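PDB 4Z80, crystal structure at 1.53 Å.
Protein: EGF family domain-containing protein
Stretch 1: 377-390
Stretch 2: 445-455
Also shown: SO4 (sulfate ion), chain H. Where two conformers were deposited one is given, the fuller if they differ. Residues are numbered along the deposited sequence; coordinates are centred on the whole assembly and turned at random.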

ATOM      1  N   THR A 377      -6.411 -25.663  -9.874  1.00 13.75           N
ATOM      2  CA  THR A 377      -5.146 -25.278 -10.488  1.00 13.32           C
ATOM      3  C   THR A 377      -4.228 -24.713  -9.410  1.00 14.22           C
ATOM      4  O   THR A 377      -4.672 -24.392  -8.307  1.00 14.38           O
ATOM      5  CB  THR A 377      -5.316 -24.220 -11.583  1.00 16.42           C
ATOM      6  OG1 THR A 377      -5.818 -23.014 -10.998  1.00 17.24           O
ATOM      7  CG2 THR A 377      -6.269 -24.693 -12.690  1.00 19.45           C
ATOM      8  N   ALA A 378      -2.948 -24.563  -9.730  1.00 13.41           N
ATOM      9  CA  ALA A 378      -2.011 -24.018  -8.759  1.00 11.87           C
ATOM     10  C   ALA A 378      -2.352 -22.560  -8.449  1.00 12.18           C
ATOM     11  O   ALA A 378      -2.268 -22.125  -7.304  1.00 12.94           O
ATOM     12  CB  ALA A 378      -0.589 -24.135  -9.269  1.00 15.29           C
ATOM     13  N   GLU A 379      -2.732 -21.806  -9.471  1.00 11.91           N
ATOM     14  CA  GLU A 379      -3.157 -20.423  -9.269  1.00 11.34           C
ATOM     15  C   GLU A 379      -4.352 -20.355  -8.315  1.00 14.67           C
ATOM     16  O   GLU A 379      -4.380 -19.517  -7.412  1.00 14.08           O
ATOM     17  CB  GLU A 379      -3.509 -19.764 -10.601  1.00 13.19           C
ATOM     18  CG  GLU A 379      -3.968 -18.319 -10.465  1.00 16.59           C
ATOM     19  CD  GLU A 379      -4.306 -17.693 -11.803  1.00 22.24           C
ATOM     20  OE1 GLU A 379      -4.234 -18.403 -12.830  1.00 30.55           O
ATOM     21  OE2 GLU A 379      -4.640 -16.492 -11.837  1.00 18.06           O
ATOM     22  N   GLN A 380      -5.338 -21.224  -8.522  1.00 13.48           N
ATOM     23  CA  GLN A 380      -6.495 -21.294  -7.621  1.00 13.48           C
ATOM     24  C   GLN A 380      -6.089 -21.611  -6.187  1.00 14.29           C
ATOM     25  O   GLN A 380      -6.665 -21.077  -5.238  1.00 14.10           O
ATOM     26  CB  GLN A 380      -7.502 -22.333  -8.115  1.00 15.57           C
ATOM     27  CG  GLN A 380      -8.277 -21.879  -9.335  1.00 19.91           C
ATOM     28  CD  GLN A 380      -9.220 -22.943  -9.852  1.00 24.27           C
ATOM     29  OE1 GLN A 380      -9.009 -24.133  -9.630  1.00 19.63           O
ATOM     30  NE2 GLN A 380     -10.275 -22.519 -10.532  1.00 34.68           N
ATOM     31  N   CYS A 381      -5.112 -22.496  -6.021  1.00 13.47           N
ATOM     32  CA  CYS A 381      -4.576 -22.812  -4.706  1.00 13.31           C
ATOM     33  C   CYS A 381      -4.051 -21.565  -4.005  1.00 13.12           C
ATOM     34  O   CYS A 381      -4.388 -21.296  -2.852  1.00 12.41           O
ATOM     35  CB  CYS A 381      -3.459 -23.845  -4.845  1.00 15.48           C
ATOM     36  SG  CYS A 381      -2.797 -24.477  -3.318  1.00 19.19           S
ATOM     37  N   GLY A 382      -3.231 -20.789  -4.706  1.00 12.41           N
ATOM     38  CA  GLY A 382      -2.696 -19.576  -4.128  1.00 12.18           C
ATOM     39  C   GLY A 382      -3.771 -18.536  -3.851  1.00 11.91           C
ATOM     40  O   GLY A 382      -3.724 -17.839  -2.836  1.00 12.45           O
ATOM     41  N   GLN A 383      -4.733 -18.415  -4.761  1.00 12.10           N
ATOM     42  CA  GLN A 383      -5.833 -17.468  -4.590  1.00 11.49           C
ATOM     43  C   GLN A 383      -6.686 -17.815  -3.380  1.00 12.26           C
ATOM     44  O   GLN A 383      -6.984 -16.955  -2.547  1.00 13.66           O
ATOM     45  CB  GLN A 383      -6.720 -17.441  -5.835  1.00 12.98           C
ATOM     46  CG  GLN A 383      -6.071 -16.807  -7.048  1.00 14.38           C
ATOM     47  CD  GLN A 383      -6.899 -16.982  -8.304  1.00 18.47           C
ATOM     48  OE1 GLN A 383      -7.465 -18.047  -8.547  1.00 21.24           O
ATOM     49  NE2 GLN A 383      -6.986 -15.933  -9.103  1.00 15.25           N
ATOM     50  N   ARG A 384      -7.098 -19.071  -3.285  1.00 12.61           N
ATOM     51  CA  ARG A 384      -7.943 -19.458  -2.162  1.00 12.44           C
ATOM     52  C   ARG A 384      -7.175 -19.392  -0.845  1.00 12.14           C
ATOM     53  O   ARG A 384      -7.743 -19.024   0.175  1.00 12.24           O
ATOM     54  CB  ARG A 384      -8.541 -20.852  -2.362  1.00 14.01           C
ATOM     55  CG  ARG A 384      -9.705 -20.902  -3.361  1.00 19.03           C
ATOM     56  CD  ARG A 384     -10.857 -19.896  -3.065  1.00 18.34           C
ATOM     57  NE  ARG A 384     -11.654 -20.217  -1.878  1.00 18.66           N
ATOM     58  CZ  ARG A 384     -12.685 -19.491  -1.450  1.00 15.86           C
ATOM     59  NH1 ARG A 384     -13.371 -19.856  -0.377  1.00 16.78           N
ATOM     60  NH2 ARG A 384     -13.036 -18.388  -2.093  1.00 16.78           N
ATOM     61  N   LEU A 385      -5.890 -19.740  -0.846  1.00 10.26           N
ATOM     62  CA  LEU A 385      -5.086 -19.565   0.360  1.00 10.69           C
ATOM     63  C   LEU A 385      -5.167 -18.116   0.873  1.00 10.56           C
ATOM     64  O   LEU A 385      -5.424 -17.871   2.046  1.00 10.69           O
ATOM     65  CB  LEU A 385      -3.628 -19.947   0.094  1.00 10.43           C
ATOM     66  CG  LEU A 385      -2.660 -19.693   1.252  1.00  9.78           C
ATOM     67  CD1 LEU A 385      -3.042 -20.514   2.481  1.00 11.80           C
ATOM     68  CD2 LEU A 385      -1.236 -20.005   0.819  1.00 12.11           C
ATOM     69  N   PHE A 386      -4.959 -17.166  -0.030  1.00 11.78           N
ATOM     70  CA  PHE A 386      -5.054 -15.743   0.280  1.00  9.85           C
ATOM     71  C   PHE A 386      -6.421 -15.392   0.874  1.00  9.63           C
ATOM     72  O   PHE A 386      -6.509 -14.707   1.901  1.00 11.16           O
ATOM     73  CB  PHE A 386      -4.775 -14.949  -1.009  1.00 10.45           C
ATOM     74  CG  PHE A 386      -4.890 -13.452  -0.885  1.00  9.16           C
ATOM     75  CD1 PHE A 386      -4.212 -12.748   0.097  1.00  9.20           C
ATOM     76  CD2 PHE A 386      -5.639 -12.741  -1.815  1.00 10.83           C
ATOM     77  CE1 PHE A 386      -4.303 -11.376   0.162  1.00 10.93           C
ATOM     78  CE2 PHE A 386      -5.733 -11.365  -1.751  1.00  9.06           C
ATOM     79  CZ  PHE A 386      -5.070 -10.682  -0.758  1.00 10.82           C
ATOM     80  N   MET A 387      -7.478 -15.881   0.228  1.00 10.88           N
ATOM     81  CA  MET A 387      -8.848 -15.577   0.641  1.00 10.40           C
ATOM     82  C   MET A 387      -9.254 -16.284   1.936  1.00 11.87           C
ATOM     83  O   MET A 387     -10.238 -15.893   2.552  1.00 12.19           O
ATOM     84  CB  MET A 387      -9.824 -15.950  -0.476  1.00 13.23           C
ATOM     85  CG  MET A 387      -9.596 -15.190  -1.774  1.00 15.45           C
ATOM     86  SD  MET A 387     -10.458 -15.895  -3.202  1.00 18.36           S
ATOM     87  CE  MET A 387     -12.091 -15.232  -2.934  1.00 16.78           C
ATOM     88  N   LEU A 388      -8.501 -17.308   2.337  1.00 10.99           N
ATOM     89  CA  LEU A 388      -8.786 -18.089   3.542  1.00 11.64           C
ATOM     90  C   LEU A 388      -7.755 -17.840   4.647  1.00 10.99           C
ATOM     91  O   LEU A 388      -7.667 -18.601   5.611  1.00 10.90           O
ATOM     92  CB  LEU A 388      -8.817 -19.586   3.198  1.00 11.59           C
ATOM     93  CG  LEU A 388      -9.887 -20.083   2.229  1.00 12.66           C
ATOM     94  CD1 LEU A 388      -9.673 -21.557   1.922  1.00 12.62           C
ATOM     95  CD2 LEU A 388     -11.275 -19.846   2.811  1.00 14.56           C
ATOM     96  N   SER A 389      -6.981 -16.766   4.527  1.00 12.23           N
ATOM     97  CA  SER A 389      -5.860 -16.564   5.438  1.00  9.91           C
ATOM     98  C   SER A 389      -6.291 -15.839   6.712  1.00 10.27           C
ATOM     99  O   SER A 389      -6.618 -16.491   7.709  1.00 11.56           O
ATOM    100  CB  SER A 389      -4.712 -15.822   4.714  1.00 10.64           C
ATOM    101  OG  SER A 389      -5.095 -14.537   4.243  1.00 11.46           O
ATOM    102  N   SER A 390      -6.286 -14.514   6.700  1.00  9.78           N
ATOM    103  CA  SER A 390      -6.680 -13.759   7.878  1.00 10.65           C
ATOM    104  C   SER A 390      -7.187 -12.409   7.441  1.00  9.59           C
ATOM    105  O   SER A 390      -6.840 -11.919   6.366  1.00 10.50           O
ATOM    106  CB  SER A 390      -5.522 -13.618   8.867  1.00 11.69           C
ATOM    107  OG  SER A 390      -4.385 -13.030   8.256  1.00 12.29           O
ATOM    108  N   ALA A 445       4.739 -24.755  -3.427  1.00 11.15           N
ATOM    109  CA  ALA A 445       4.385 -24.213  -2.120  1.00 10.48           C
ATOM    110  C   ALA A 445       4.060 -22.729  -2.221  1.00 12.79           C
ATOM    111  O   ALA A 445       4.816 -21.955  -2.810  1.00 12.83           O
ATOM    112  CB  ALA A 445       5.509 -24.444  -1.127  1.00 12.18           C
ATOM    113  N   PHE A 446       2.930 -22.348  -1.620  1.00 12.00           N
ATOM    114  CA  PHE A 446       2.451 -20.971  -1.570  1.00 11.88           C
ATOM    115  C   PHE A 446       2.343 -20.466  -0.141  1.00 10.04           C
ATOM    116  O   PHE A 446       2.112 -21.255   0.784  1.00 10.66           O
ATOM    117  CB  PHE A 446       1.060 -20.846  -2.208  1.00 13.17           C
ATOM    118  CG  PHE A 446       1.006 -21.142  -3.683  1.00 11.20           C
ATOM    119  CD1 PHE A 446       0.862 -22.446  -4.136  1.00 14.73           C
ATOM    120  CD2 PHE A 446       1.051 -20.118  -4.617  1.00 11.09           C
ATOM    121  CE1 PHE A 446       0.794 -22.720  -5.497  1.00 14.14           C
ATOM    122  CE2 PHE A 446       0.974 -20.390  -5.983  1.00 12.16           C
ATOM    123  CZ  PHE A 446       0.850 -21.693  -6.419  1.00 13.83           C
ATOM    124  N   THR A 447       2.493 -19.151   0.039  1.00 10.82           N
ATOM    125  CA  THR A 447       2.055 -18.484   1.266  1.00 10.08           C
ATOM    126  C   THR A 447       0.963 -17.472   0.926  1.00  9.30           C
ATOM    127  O   THR A 447       0.759 -17.110  -0.229  1.00  9.82           O
ATOM    128  CB  THR A 447       3.180 -17.735   2.033  1.00 11.69           C
ATOM    129  OG1 THR A 447       3.407 -16.443   1.448  1.00 11.51           O
ATOM    130  CG2 THR A 447       4.463 -18.557   2.102  1.00 12.12           C
ATOM    131  N   SER A 448       0.276 -17.002   1.959  1.00 10.81           N
ATOM    132  CA  SER A 448      -0.782 -16.023   1.785  1.00 10.08           C
ATOM    133  C   SER A 448      -0.289 -14.651   1.338  1.00  9.86           C
ATOM    134  O   SER A 448      -1.088 -13.815   0.926  1.00 11.57           O
ATOM    135  CB  SER A 448      -1.568 -15.897   3.090  1.00 10.39           C
ATOM    136  OG  SER A 448      -0.725 -15.585   4.177  1.00 11.02           O
ATOM    137  N   LEU A 449       1.022 -14.426   1.431  1.00  9.64           N
ATOM    138  CA  LEU A 449       1.654 -13.183   0.977  1.00 10.06           C
ATOM    139  C   LEU A 449       2.363 -13.337  -0.377  1.00 11.46           C
ATOM    140  O   LEU A 449       2.915 -12.364  -0.899  1.00 11.49           O
ATOM    141  CB  LEU A 449       2.645 -12.701   2.043  1.00 10.85           C
ATOM    142  CG  LEU A 449       2.016 -12.153   3.331  1.00 11.06           C
ATOM    143  CD1 LEU A 449       3.030 -12.129   4.446  1.00 11.51           C
ATOM    144  CD2 LEU A 449       1.449 -10.760   3.108  1.00 10.55           C
ATOM    145  N   SER A 450       2.339 -14.545  -0.933  1.00 10.90           N
ATOM    146  CA  SER A 450       2.985 -14.838  -2.225  1.00 10.54           C
ATOM    147  C   SER A 450       2.140 -14.388  -3.411  1.00 11.39           C
ATOM    148  O   SER A 450       0.907 -14.371  -3.341  1.00 12.13           O
ATOM    149  CB  SER A 450       3.238 -16.344  -2.386  1.00 10.72           C
ATOM    150  OG  SER A 450       3.895 -16.916  -1.277  1.00 13.10           O
ATOM    151  N   ALA A 451       2.797 -14.057  -4.520  1.00 11.93           N
ATOM    152  CA  ALA A 451       2.097 -13.986  -5.799  1.00 10.83           C
ATOM    153  C   ALA A 451       1.589 -15.392  -6.167  1.00 11.28           C
ATOM    154  O   ALA A 451       2.076 -16.396  -5.628  1.00 13.62           O
ATOM    155  CB  ALA A 451       3.001 -13.427  -6.882  1.00 11.80           C
ATOM    156  N   VAL A 452       0.621 -15.467  -7.079  1.00 12.23           N
ATOM    157  CA  VAL A 452      -0.041 -16.743  -7.365  1.00 11.54           C
ATOM    158  C   VAL A 452       0.205 -17.307  -8.761  1.00 15.22           C
ATOM    159  O   VAL A 452      -0.432 -18.275  -9.140  1.00 16.28           O
ATOM    160  CB  VAL A 452      -1.579 -16.643  -7.155  1.00 12.00           C
ATOM    161  CG1 VAL A 452      -1.887 -16.201  -5.735  1.00 14.17           C
ATOM    162  CG2 VAL A 452      -2.237 -15.703  -8.157  1.00 11.42           C
ATOM    163  N   ASP A 453       1.139 -16.729  -9.516  1.00 13.11           N
ATOM    164  CA  ASP A 453       1.491 -17.262 -10.832  1.00 14.93           C
ATOM    165  C   ASP A 453       2.460 -18.436 -10.690  1.00 15.18           C
ATOM    166  O   ASP A 453       3.606 -18.245 -10.305  1.00 14.37           O
ATOM    167  CB  ASP A 453       2.115 -16.168 -11.695  1.00 13.97           C
ATOM    168  CG  ASP A 453       2.326 -16.599 -13.141  1.00 17.75           C
ATOM    169  OD1 ASP A 453       2.114 -17.789 -13.472  1.00 15.63           O
ATOM    170  OD2 ASP A 453       2.711 -15.731 -13.950  1.00 19.51           O
ATOM    171  N   PRO A 454       2.010 -19.663 -10.998  1.00 13.52           N
ATOM    172  CA  PRO A 454       2.949 -20.775 -10.840  1.00 12.64           C
ATOM    173  C   PRO A 454       4.128 -20.703 -11.813  1.00 13.96           C
ATOM    174  O   PRO A 454       5.161 -21.319 -11.544  1.00 13.25           O
ATOM    175  CB  PRO A 454       2.077 -22.009 -11.119  1.00 14.91           C
ATOM    176  CG  PRO A 454       0.946 -21.511 -11.925  1.00 18.61           C
ATOM    177  CD  PRO A 454       0.682 -20.115 -11.455  1.00 14.70           C
ATOM    178  N   SER A 455       3.993 -19.943 -12.897  1.00 13.71           N
ATOM    179  CA  SER A 455       5.026 -19.927 -13.931  0.65 14.60           C
ATOM    180  C   SER A 455       6.252 -19.107 -13.529  1.00 17.65           C
ATOM    181  O   SER A 455       7.294 -19.189 -14.185  1.00 18.11           O
ATOM    182  CB  SER A 455       4.457 -19.397 -15.252  0.65 16.86           C
ATOM    183  OG  SER A 455       4.254 -17.994 -15.223  0.65 18.13           O
TER
HETATM  184  S   SO4 H 604     -13.733 -17.890  -5.703  1.00 20.88           S
HETATM  185  O1  SO4 H 604     -14.788 -17.360  -4.830  1.00 23.28           O
HETATM  186  O2  SO4 H 604     -12.441 -17.822  -5.030  1.00 28.14           O
HETATM  187  O3  SO4 H 604     -13.739 -17.139  -6.957  1.00 28.22           O
HETATM  188  O4  SO4 H 604     -14.001 -19.298  -6.003  1.00 26.53           O

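The contact sets one face of a helix, residues 378 to 387, against a strand and the loop that follows it, with the two axes 28° apart in direction and 8.3 Å apart at closest approach. No hydrogen bond links the two stretches, so the fit rests on packing, and several side-chain polar groups are hydrogen-bonded within their own stretch or elsewhere in the structure.

Thr377 starts the helix without touching the partner. Its OG1 accepts from Gln380 N at 3.1 Å, while its own N donates to Gln380 OE1 at 3.0 Å, a reciprocal capping box that ties up the first turn. Gln380, whose CB points away from the partner, makes no contact across the interface.

Ala378 is the first residue to point toward the partner. Its small side chain touches two residues: CB is 3.9 Å from Pro454 CB and 4.0 Å from Phe446 CZ. Glu379 points sideways, and its extended chain lends carbon to the interface, with CG 3.9 Å from Val452 CG2; OE2 finds its hydrogen bond elsewhere in the structure. Its backbone contributes too, since Glu379 CA approaches Val452 O at 3.5 Å with an angle of 148° at the hydrogen, a reasonable CA-H...O contact.

Cys381 reaches the aromatic ring obliquely, its SG 4.3 Å from Phe446 CD1. One residue on, the contact leaves no room for a CB. Gly382 lies over a face of the Phe446 ring, its CA 4.2 Å from the ring centroid and 24° off the normal, a CH-pi contact. Val452 CG1 also closes in, 3.5 Å from Gly382 C. A CB built here would point toward the partner and fall 2.9 Å from both Val452 CG1 and Phe446 CD2, so the absence of a side chain is what makes room for these two neighbours. The CA atoms of Gly382 and Val452 are 5.1 Å apart.

Gln383 adds a lighter touch, its CG 4.1 Å from Val452 CG2. Arg384 plays no part in the contact; its NH2 donates to O2 of a sulfate, probably from the crystallisation liquor, at 3.0 Å.

Leu385 points toward the strand's end and packs on backbone as much as on side chain: CD2 sits 3.9 Å from Phe446 CB, 3.6 Å from Phe446 O and 3.4 Å from Thr447 C. There the partner enters a type I turn from Thr447 to Ser450, held by Ser450 N donating to Thr447 O at 3.1 Å and by Leu449 N donating to Thr447 OG1 at 3.1 Å.

Phe386 meets this turn at Ser448, where the CA atoms are only 4.5 Å apart and Phe386 CD1 lies 3.4 Å from Ser448 O. Beyond the helix, Ser389 CB packs 3.5 Å from Ser448 CB, while Ser389 OG turns back to donate to Phe386 O at 2.7 Å. Here two serines meet through carbon, and both hydroxyls have partners outside this pair, that of Ser448 elsewhere in the structure.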